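Ulvan Lyase-PL25 (Pseudoalteromonas sp. PLSV, PDB 5UAM) degrades ulvan, the main cell-wall polysaccharide of green seaweeds of the order Ulvales, as a beta-propeller lyase of polysaccharide lyase family 25. Local coordinates at residues K210-T213 with V218-W221; V261-F266 with N345-G350; E277-V282 with D291-A296. All blocks are in the same frame, centred on the assembly; numbering follows the deposited sequence. Where two conformers were deposited one is given.

Interaction 1: K210-T213 with V218-W221; sequences KRRT and VDSW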
loop_
_atom_site.group_PDB
_atom_site.type_symbol
_atom_site.label_atom_id
_atom_site.label_comp_id
_atom_site.label_asym_id
_atom_site.label_seq_id
_atom_site.Cartn_x
_atom_site.Cartn_y
_atom_site.Cartn_z
ATOM N N LYS A 210 -5.820 -15.902 15.234
ATOM C CA LYS A 210 -6.251 -16.870 16.237
ATOM C C LYS A 210 -5.862 -16.355 17.615
ATOM O O LYS A 210 -5.025 -15.458 17.736
ATOM C CB LYS A 210 -5.627 -18.260 16.026
ATOM C CG LYS A 210 -4.078 -18.255 15.974
ATOM C CD LYS A 210 -3.551 -19.686 15.924
ATOM C CE LYS A 210 -2.057 -19.753 15.659
ATOM N NZ LYS A 210 -1.270 -19.127 16.751
ATOM N N ARG A 211 -6.488 -16.922 18.643
ATOM C CA ARG A 211 -6.138 -16.559 20.009
ATOM C C ARG A 211 -4.740 -17.056 20.322
ATOM O O ARG A 211 -4.367 -18.178 19.967
ATOM C CB ARG A 211 -7.084 -17.211 21.020
ATOM C CG ARG A 211 -8.565 -16.896 20.870
ATOM C CD ARG A 211 -8.951 -15.510 21.373
ATOM N NE ARG A 211 -8.288 -15.123 22.618
ATOM C CZ ARG A 211 -8.427 -13.933 23.195
ATOM N NH1 ARG A 211 -9.221 -13.009 22.659
ATOM N NH2 ARG A 211 -7.771 -13.664 24.314
ATOM N N ARG A 212 -3.982 -16.230 21.030
ATOM C CA ARG A 212 -2.761 -16.699 21.655
ATOM C C ARG A 212 -3.067 -17.505 22.907
ATOM O O ARG A 212 -4.054 -17.264 23.614
ATOM C CB ARG A 212 -1.882 -15.515 22.018
ATOM C CG ARG A 212 -1.427 -14.819 20.785
ATOM C CD ARG A 212 -0.479 -13.752 21.075
ATOM N NE ARG A 212 0.745 -14.226 21.712
ATOM C CZ ARG A 212 1.947 -13.730 21.459
ATOM N NH1 ARG A 212 2.095 -12.768 20.562
ATOM N NH2 ARG A 212 3.008 -14.190 22.116
ATOM N N THR A 213 -2.200 -18.476 23.184
ATOM C CA THR A 213 -2.354 -19.304 24.375
ATOM C C THR A 213 -1.524 -18.817 25.555
ATOM O O THR A 213 -1.662 -19.366 26.650
ATOM C CB THR A 213 -1.979 -20.759 24.065
ATOM O OG1 THR A 213 -0.618 -20.812 23.611
ATOM C CG2 THR A 213 -2.896 -21.320 22.974
ATOM N N VAL A 218 -4.798 -11.625 20.344
ATOM C CA VAL A 218 -5.070 -12.387 19.131
ATOM C C VAL A 218 -3.955 -12.095 18.139
ATOM O O VAL A 218 -3.503 -10.949 18.017
ATOM C CB VAL A 218 -6.449 -11.996 18.551
ATOM C CG1 VAL A 218 -6.682 -12.618 17.177
ATOM C CG2 VAL A 218 -7.550 -12.404 19.514
ATOM N N ASP A 219 -3.488 -13.136 17.448
ATOM C CA ASP A 219 -2.544 -12.941 16.358
ATOM C C ASP A 219 -3.225 -12.161 15.236
ATOM O O ASP A 219 -4.311 -12.527 14.779
ATOM C CB ASP A 219 -2.075 -14.277 15.775
ATOM C CG ASP A 219 -1.232 -15.111 16.725
ATOM O OD1 ASP A 219 -0.593 -14.595 17.674
ATOM O OD2 ASP A 219 -1.191 -16.336 16.473
ATOM N N SER A 220 -2.567 -11.104 14.775
ATOM C CA SER A 220 -3.068 -10.225 13.730
ATOM C C SER A 220 -1.877 -9.793 12.892
ATOM O O SER A 220 -0.729 -9.870 13.339
ATOM C CB SER A 220 -3.777 -9.037 14.387
ATOM O OG SER A 220 -4.397 -8.168 13.470
ATOM N N TRP A 221 -2.150 -9.337 11.664
ATOM C CA TRP A 221 -1.077 -9.134 10.695
ATOM C C TRP A 221 -1.331 -7.919 9.813
ATOM O O TRP A 221 -2.465 -7.484 9.633
ATOM C CB TRP A 221 -0.974 -10.335 9.753
ATOM C CG TRP A 221 -0.747 -11.635 10.447
ATOM C CD1 TRP A 221 -1.693 -12.591 10.783
ATOM C CD2 TRP A 221 0.515 -12.159 10.874
ATOM N NE1 TRP A 221 -1.081 -13.657 11.386
ATOM C CE2 TRP A 221 0.272 -13.419 11.459
ATOM C CE3 TRP A 221 1.831 -11.686 10.812
ATOM C CZ2 TRP A 221 1.297 -14.208 11.974
ATOM C CZ3 TRP A 221 2.847 -12.464 11.333
ATOM C CH2 TRP A 221 2.579 -13.713 11.907
#
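Lys210 sets CG between its backbone N and carbonyl carbon (chi1 55°), then runs extended to CE and bends at its last torsion, so that the ammonium group turns to Asp219, whose CG lies beside its own backbone N. The two side chains run side by side in the same direction where the beta hairpin of strands 204-211 and 217-227 of the beta-propeller runs into its turn. NZ forms a salt bridge with OD2 of Asp219 at 2.8 Å, meeting the oxygen nearly along its C-O bond. A long, flexible lysine suits this partly exposed position, since NZ also reaches Glu288, and the ammonium is shared by two carboxylates. The other oxygen, OD1, accepts from Arg287 and is paired with Tyr239 OH, so the buried aspartate is well compensated and probably stays ionised. Arg212 crosses Asp219 at about a right angle and offers carbon to it, with CG 3.2 Å from OD1; its guanidinium instead pairs with Asp214.

On the other face of the hairpin, the CG2 methyl of Val218, near the zinc ligand Cys242, rests 3.6 Å from NH1 of Arg211, which folds back through two bends while NH2 bridges to Asp244. Between the strands, Asp219 N donates to Lys210 O at 2.8 Å with an N-H...O angle of 154°, and the same oxygen receives a CA-H contact from Val218.

Interaction 2: V261-F266 with N345-G350; sequences VYFMSF and NEWVGG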
loop_
_atom_site.group_PDB
_atom_site.type_symbol
_atom_site.label_atom_id
_atom_site.label_comp_id
_atom_site.label_asym_id
_atom_site.label_seq_id
_atom_site.Cartn_x
_atom_site.Cartn_y
_atom_site.Cartn_z
ATOM N N VAL A 261 9.482 -7.977 11.048
ATOM C CA VAL A 261 9.102 -8.072 9.647
ATOM C C VAL A 261 9.486 -9.450 9.138
ATOM O O VAL A 261 10.522 -10.001 9.523
ATOM C CB VAL A 261 9.653 -6.897 8.790
ATOM C CG1 VAL A 261 11.151 -6.993 8.584
ATOM C CG2 VAL A 261 8.927 -6.813 7.453
ATOM N N TYR A 262 8.616 -9.998 8.298
ATOM C CA TYR A 262 8.684 -11.351 7.788
ATOM C C TYR A 262 8.577 -11.302 6.268
ATOM O O TYR A 262 8.117 -10.308 5.690
ATOM C CB TYR A 262 7.497 -12.155 8.301
ATOM C CG TYR A 262 7.309 -12.239 9.806
ATOM C CD1 TYR A 262 6.739 -11.194 10.519
ATOM C CD2 TYR A 262 7.635 -13.388 10.487
ATOM C CE1 TYR A 262 6.534 -11.286 11.873
ATOM C CE2 TYR A 262 7.425 -13.498 11.845
ATOM C CZ TYR A 262 6.850 -12.448 12.527
ATOM O OH TYR A 262 6.638 -12.533 13.891
ATOM N N PHE A 263 8.954 -12.413 5.624
ATOM C CA PHE A 263 8.970 -12.516 4.167
ATOM C C PHE A 263 8.602 -13.922 3.704
ATOM O O PHE A 263 9.107 -14.902 4.237
ATOM C CB PHE A 263 10.366 -12.204 3.617
ATOM C CG PHE A 263 10.458 -12.311 2.133
ATOM C CD1 PHE A 263 10.109 -11.242 1.327
ATOM C CD2 PHE A 263 10.843 -13.503 1.532
ATOM C CE1 PHE A 263 10.152 -11.373 -0.050
ATOM C CE2 PHE A 263 10.867 -13.612 0.175
ATOM C CZ PHE A 263 10.531 -12.554 -0.613
ATOM N N MET A 264 7.765 -14.012 2.671
ATOM C CA MET A 264 7.548 -15.283 2.003
ATOM C C MET A 264 7.159 -15.040 0.552
ATOM O O MET A 264 6.836 -13.921 0.155
ATOM C CB MET A 264 6.514 -16.145 2.745
ATOM C CG MET A 264 5.141 -15.541 2.833
ATOM S SD MET A 264 4.241 -16.439 4.125
ATOM C CE MET A 264 2.635 -15.636 4.060
ATOM N N SER A 265 7.161 -16.121 -0.224
ATOM C CA SER A 265 6.920 -16.086 -1.658
ATOM C C SER A 265 5.809 -17.072 -2.012
ATOM O O SER A 265 5.667 -18.114 -1.382
ATOM C CB SER A 265 8.221 -16.461 -2.386
ATOM O OG SER A 265 8.145 -16.297 -3.788
ATOM N N PHE A 266 5.042 -16.733 -3.046
ATOM C CA PHE A 266 3.892 -17.485 -3.533
ATOM C C PHE A 266 4.151 -17.793 -4.999
ATOM O O PHE A 266 4.226 -16.882 -5.827
ATOM C CB PHE A 266 2.660 -16.594 -3.346
ATOM C CG PHE A 266 1.376 -17.082 -3.986
ATOM C CD1 PHE A 266 1.103 -18.416 -4.246
ATOM C CD2 PHE A 266 0.422 -16.144 -4.312
ATOM C CE1 PHE A 266 -0.124 -18.794 -4.822
ATOM C CE2 PHE A 266 -0.793 -16.512 -4.882
ATOM C CZ PHE A 266 -1.063 -17.809 -5.142
ATOM N N ASN A 345 22.695 -15.600 2.300
ATOM C CA ASN A 345 22.917 -16.543 3.386
ATOM C C ASN A 345 22.206 -16.132 4.667
ATOM O O ASN A 345 21.871 -16.996 5.486
ATOM C CB ASN A 345 24.409 -16.718 3.657
ATOM C CG ASN A 345 25.134 -17.304 2.473
ATOM O OD1 ASN A 345 25.122 -18.504 2.263
ATOM N ND2 ASN A 345 25.717 -16.437 1.658
ATOM N N GLU A 346 21.984 -14.833 4.855
ATOM C CA GLU A 346 21.347 -14.348 6.067
ATOM C C GLU A 346 20.662 -13.029 5.766
ATOM O O GLU A 346 20.961 -12.357 4.777
ATOM C CB GLU A 346 22.350 -14.171 7.215
ATOM C CG GLU A 346 23.441 -13.147 6.940
ATOM C CD GLU A 346 24.855 -13.736 6.911
ATOM O OE1 GLU A 346 25.074 -14.825 7.496
ATOM O OE2 GLU A 346 25.754 -13.100 6.305
ATOM N N TRP A 347 19.712 -12.671 6.622
ATOM C CA TRP A 347 19.119 -11.345 6.572
ATOM C C TRP A 347 20.035 -10.360 7.285
ATOM O O TRP A 347 20.562 -10.645 8.370
ATOM C CB TRP A 347 17.761 -11.351 7.266
ATOM C CG TRP A 347 16.711 -12.152 6.588
ATOM C CD1 TRP A 347 16.326 -13.435 6.890
ATOM C CD2 TRP A 347 15.904 -11.736 5.495
ATOM N NE1 TRP A 347 15.305 -13.826 6.044
ATOM C CE2 TRP A 347 15.032 -12.803 5.178
ATOM C CE3 TRP A 347 15.818 -10.557 4.750
ATOM C CZ2 TRP A 347 14.096 -12.711 4.152
ATOM C CZ3 TRP A 347 14.885 -10.482 3.731
ATOM C CH2 TRP A 347 14.035 -11.561 3.444
ATOM N N VAL A 348 20.223 -9.204 6.650
ATOM C CA VAL A 348 21.092 -8.161 7.162
ATOM C C VAL A 348 20.344 -6.836 7.113
ATOM O O VAL A 348 19.297 -6.693 6.477
ATOM C CB VAL A 348 22.433 -8.081 6.396
ATOM C CG1 VAL A 348 23.195 -9.395 6.533
ATOM C CG2 VAL A 348 22.205 -7.743 4.936
ATOM N N GLY A 349 20.903 -5.862 7.815
ATOM C CA GLY A 349 20.388 -4.512 7.734
ATOM C C GLY A 349 19.584 -4.096 8.944
ATOM O O GLY A 349 19.901 -4.469 10.079
ATOM N N GLY A 350 18.549 -3.305 8.702
ATOM C CA GLY A 350 17.769 -2.700 9.753
ATOM C C GLY A 350 18.124 -1.260 10.024
ATOM O O GLY A 350 17.543 -0.662 10.929
#
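Phe263 and Trp347 meet with their side chains crossing at about a right angle, where strand 258-267 of one sheet faces strand 347-352 of the next. The planes of the phenyl ring and the six-membered indole ring are inclined at 58°, with centroids 5.9 Å apart, a slanted pairing that is neither a stack nor an edge-to-face contact. The touching is done by the far corner of the indole. Trp347 CH2 comes to 3.7 Å from Phe263 CB and 3.9 Å from its CG, while the neighbouring CZ2 lies 3.8 Å from the same CB. The indole therefore leans on the root of the phenylalanine side chain more than on the outer part of its ring.

The two backbones are well separated, 10.5 Å between the CA atoms of Phe263 and Trp347, a separation that the long indole of Trp347 bridges, while the flat phenyl of Phe263 offers apolar surface at its root. CG of Phe263, anti to the backbone N (chi1 179°), lays the ring along its own strand and presents CB and CG to the indole. Pro317 is touched by both side chains and fills in beside them. Ile234 packs on Phe263, whereas Ile319, Ala296 and Val276 line Trp347, whose indole also makes an edge-to-face contact with Trp342. Dispersion and the exclusion of water hold the pair, without polar bonds between the segments. Such apolar packing between strands 258-267 and 347-352 is the packing of one blade against the next in a beta-propeller.

Interaction 3: E277-V282 with D291-A296; sequences EGEKLV and DEKTMA. With EDO (1,2-ethanediol), chain L.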
loop_
_atom_site.group_PDB
_atom_site.type_symbol
_atom_site.label_atom_id
_atom_site.label_comp_id
_atom_site.label_asym_id
_atom_site.label_seq_id
_atom_site.Cartn_x
_atom_site.Cartn_y
_atom_site.Cartn_z
ATOM N N GLU A 277 14.464 -19.347 1.665
ATOM C CA GLU A 277 15.338 -20.468 1.361
ATOM C C GLU A 277 14.630 -21.559 0.575
ATOM O O GLU A 277 15.203 -22.635 0.369
ATOM C CB GLU A 277 15.914 -21.038 2.656
ATOM C CG GLU A 277 16.833 -20.052 3.330
ATOM C CD GLU A 277 17.762 -20.684 4.353
ATOM O OE1 GLU A 277 18.994 -20.515 4.215
ATOM O OE2 GLU A 277 17.265 -21.348 5.287
ATOM N N GLY A 278 13.401 -21.302 0.135
ATOM C CA GLY A 278 12.683 -22.264 -0.665
ATOM C C GLY A 278 11.935 -23.314 0.115
ATOM O O GLY A 278 11.330 -24.200 -0.502
ATOM N N GLU A 279 11.971 -23.278 1.441
ATOM C CA GLU A 279 11.243 -24.277 2.209
ATOM C C GLU A 279 9.746 -24.002 2.105
ATOM O O GLU A 279 9.300 -22.859 2.286
ATOM C CB GLU A 279 11.661 -24.242 3.673
ATOM C CG GLU A 279 13.142 -24.385 3.935
ATOM C CD GLU A 279 13.451 -24.154 5.401
ATOM O OE1 GLU A 279 14.062 -23.101 5.738
ATOM O OE2 GLU A 279 13.016 -25.009 6.208
ATOM N N LYS A 280 8.975 -25.053 1.843
ATOM C CA LYS A 280 7.553 -24.896 1.591
ATOM C C LYS A 280 6.789 -24.756 2.898
ATOM O O LYS A 280 7.116 -25.377 3.915
ATOM C CB LYS A 280 7.036 -26.064 0.747
ATOM C CG LYS A 280 7.545 -25.971 -0.692
ATOM C CD LYS A 280 7.137 -27.164 -1.545
ATOM C CE LYS A 280 7.712 -27.021 -2.950
ATOM N NZ LYS A 280 7.533 -28.251 -3.776
ATOM N N LEU A 281 5.742 -23.935 2.850
ATOM C CA LEU A 281 4.944 -23.588 4.016
ATOM C C LEU A 281 3.517 -24.086 3.841
ATOM O O LEU A 281 2.942 -23.981 2.754
ATOM C CB LEU A 281 4.892 -22.070 4.169
ATOM C CG LEU A 281 6.252 -21.363 4.221
ATOM C CD1 LEU A 281 6.105 -19.870 4.050
ATOM C CD2 LEU A 281 6.966 -21.688 5.529
ATOM N N VAL A 282 2.931 -24.581 4.923
ATOM C CA VAL A 282 1.519 -24.944 4.933
ATOM C C VAL A 282 0.690 -23.692 5.195
ATOM O O VAL A 282 1.015 -22.896 6.081
ATOM C CB VAL A 282 1.244 -26.007 6.007
ATOM C CG1 VAL A 282 -0.230 -26.370 6.033
ATOM C CG2 VAL A 282 2.096 -27.244 5.760
ATOM N N ASP A 291 7.579 -17.238 12.889
ATOM C CA ASP A 291 8.765 -17.010 13.711
ATOM C C ASP A 291 9.861 -18.025 13.429
ATOM O O ASP A 291 11.046 -17.705 13.547
ATOM C CB ASP A 291 8.408 -17.036 15.202
ATOM C CG ASP A 291 7.734 -15.755 15.670
ATOM O OD1 ASP A 291 7.653 -14.781 14.890
ATOM O OD2 ASP A 291 7.261 -15.715 16.822
ATOM N N GLU A 292 9.493 -19.248 13.057
ATOM C CA GLU A 292 10.461 -20.296 12.776
ATOM C C GLU A 292 11.040 -20.196 11.369
ATOM O O GLU A 292 12.225 -20.496 11.176
ATOM C CB GLU A 292 9.783 -21.657 12.966
ATOM C CG GLU A 292 10.640 -22.883 12.613
ATOM C CD GLU A 292 11.697 -23.189 13.657
ATOM O OE1 GLU A 292 11.663 -22.568 14.744
ATOM O OE2 GLU A 292 12.553 -24.060 13.380
ATOM N N LYS A 293 10.236 -19.781 10.382
ATOM C CA LYS A 293 10.582 -19.981 8.976
ATOM C C LYS A 293 10.631 -18.723 8.125
ATOM O O LYS A 293 11.360 -18.714 7.123
ATOM C CB LYS A 293 9.588 -20.939 8.303
ATOM C CG LYS A 293 9.576 -22.348 8.857
ATOM C CD LYS A 293 10.894 -23.063 8.615
ATOM C CE LYS A 293 10.868 -24.478 9.149
ATOM N NZ LYS A 293 12.230 -25.088 9.057
ATOM N N THR A 294 9.891 -17.668 8.462
ATOM C CA THR A 294 9.803 -16.514 7.575
ATOM C C THR A 294 10.277 -15.202 8.190
ATOM O O THR A 294 10.274 -14.179 7.497
ATOM C CB THR A 294 8.368 -16.308 7.066
ATOM O OG1 THR A 294 7.504 -15.997 8.171
ATOM C CG2 THR A 294 7.870 -17.545 6.352
ATOM N N MET A 295 10.662 -15.174 9.458
ATOM C CA MET A 295 11.179 -13.938 10.043
ATOM C C MET A 295 12.339 -13.406 9.218
ATOM O O MET A 295 13.268 -14.144 8.872
ATOM C CB MET A 295 11.658 -14.205 11.469
ATOM C CG MET A 295 12.246 -12.999 12.176
ATOM S SD MET A 295 11.007 -11.764 12.540
ATOM C CE MET A 295 10.086 -12.564 13.873
ATOM N N ALA A 296 12.293 -12.113 8.922
ATOM C CA ALA A 296 13.379 -11.434 8.229
ATOM C C ALA A 296 14.174 -10.510 9.128
ATOM O O ALA A 296 15.402 -10.511 9.060
ATOM C CB ALA A 296 12.832 -10.624 7.052
HETATM C C1 EDO L . 13.638 -17.172 10.508
HETATM O O1 EDO L . 14.614 -16.171 10.135
HETATM C C2 EDO L . 13.978 -17.775 11.862
HETATM O O2 EDO L . 13.774 -16.789 12.878
#
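Lys293 does two unlike jobs against the same facing segment: its first carbon packs on Leu281, while its ammonium group, at the far end, makes a salt bridge with Glu279. The chain bends at chi2 (-65°) and is extended from there, which carries NZ away from the helix end to OE2 of Glu279 at 3.0 Å. The carboxylate oxygen is met on its syn side, 15° out of the carboxylate plane, and the two side chains cross at about a right angle. Nearer the backbone, Leu281 spreads its two methyls: CD2 lies 3.9 Å from Lys293 CB, and CD1 lies 3.7 Å from Thr294 CG2. A branched leucine fits here because it can cover both residues at once.

Thr294 suits the turn after the helix, since its methyl faces Leu281 while OG1 bonds to Ala290 O and Tyr237 OH. A 1,2-ethanediol, probably from the crystallisation liquor, bridges the backbone there, its O1 donating to Met295 O at 2.7 Å and its O2 to Asp291 O at 3.0 Å.

Asn275 ties the two segments together, taking the N-H of Glu279 on OD1 and giving ND2 to Lys293 O. The contact thus lays the short strand 280-281, paired with 273-274, beside the C-terminal end of helix 287-293, where the chain passes into strand 295-297 and Leu281 also touches Met264 of strand 258-267.

All three contacts reach the curled antiparallel sheet that includes strands 204-211, 217-227, 258-267, 280-281 and 295-297. Interaction 1 comes first along the chain; interaction 3 falls between the two halves of interaction 2. Centres of interactions 2 and 3 lie about 10 Å apart, and Tyr262 OH meets Asp291 OD1 at 2.7 Å while strands 258-267 and 295-297 pair. The centre of interaction 1 is about 22 Å from that of interaction 2 and about 19 Å from that of interaction 3, but Trp221 packs on Tyr262, and Lys210 and Asp219 reach Glu288 and Arg287 of helix 287-293. Together they join a hairpin near the structural zinc to the covering helix and the next propeller blade.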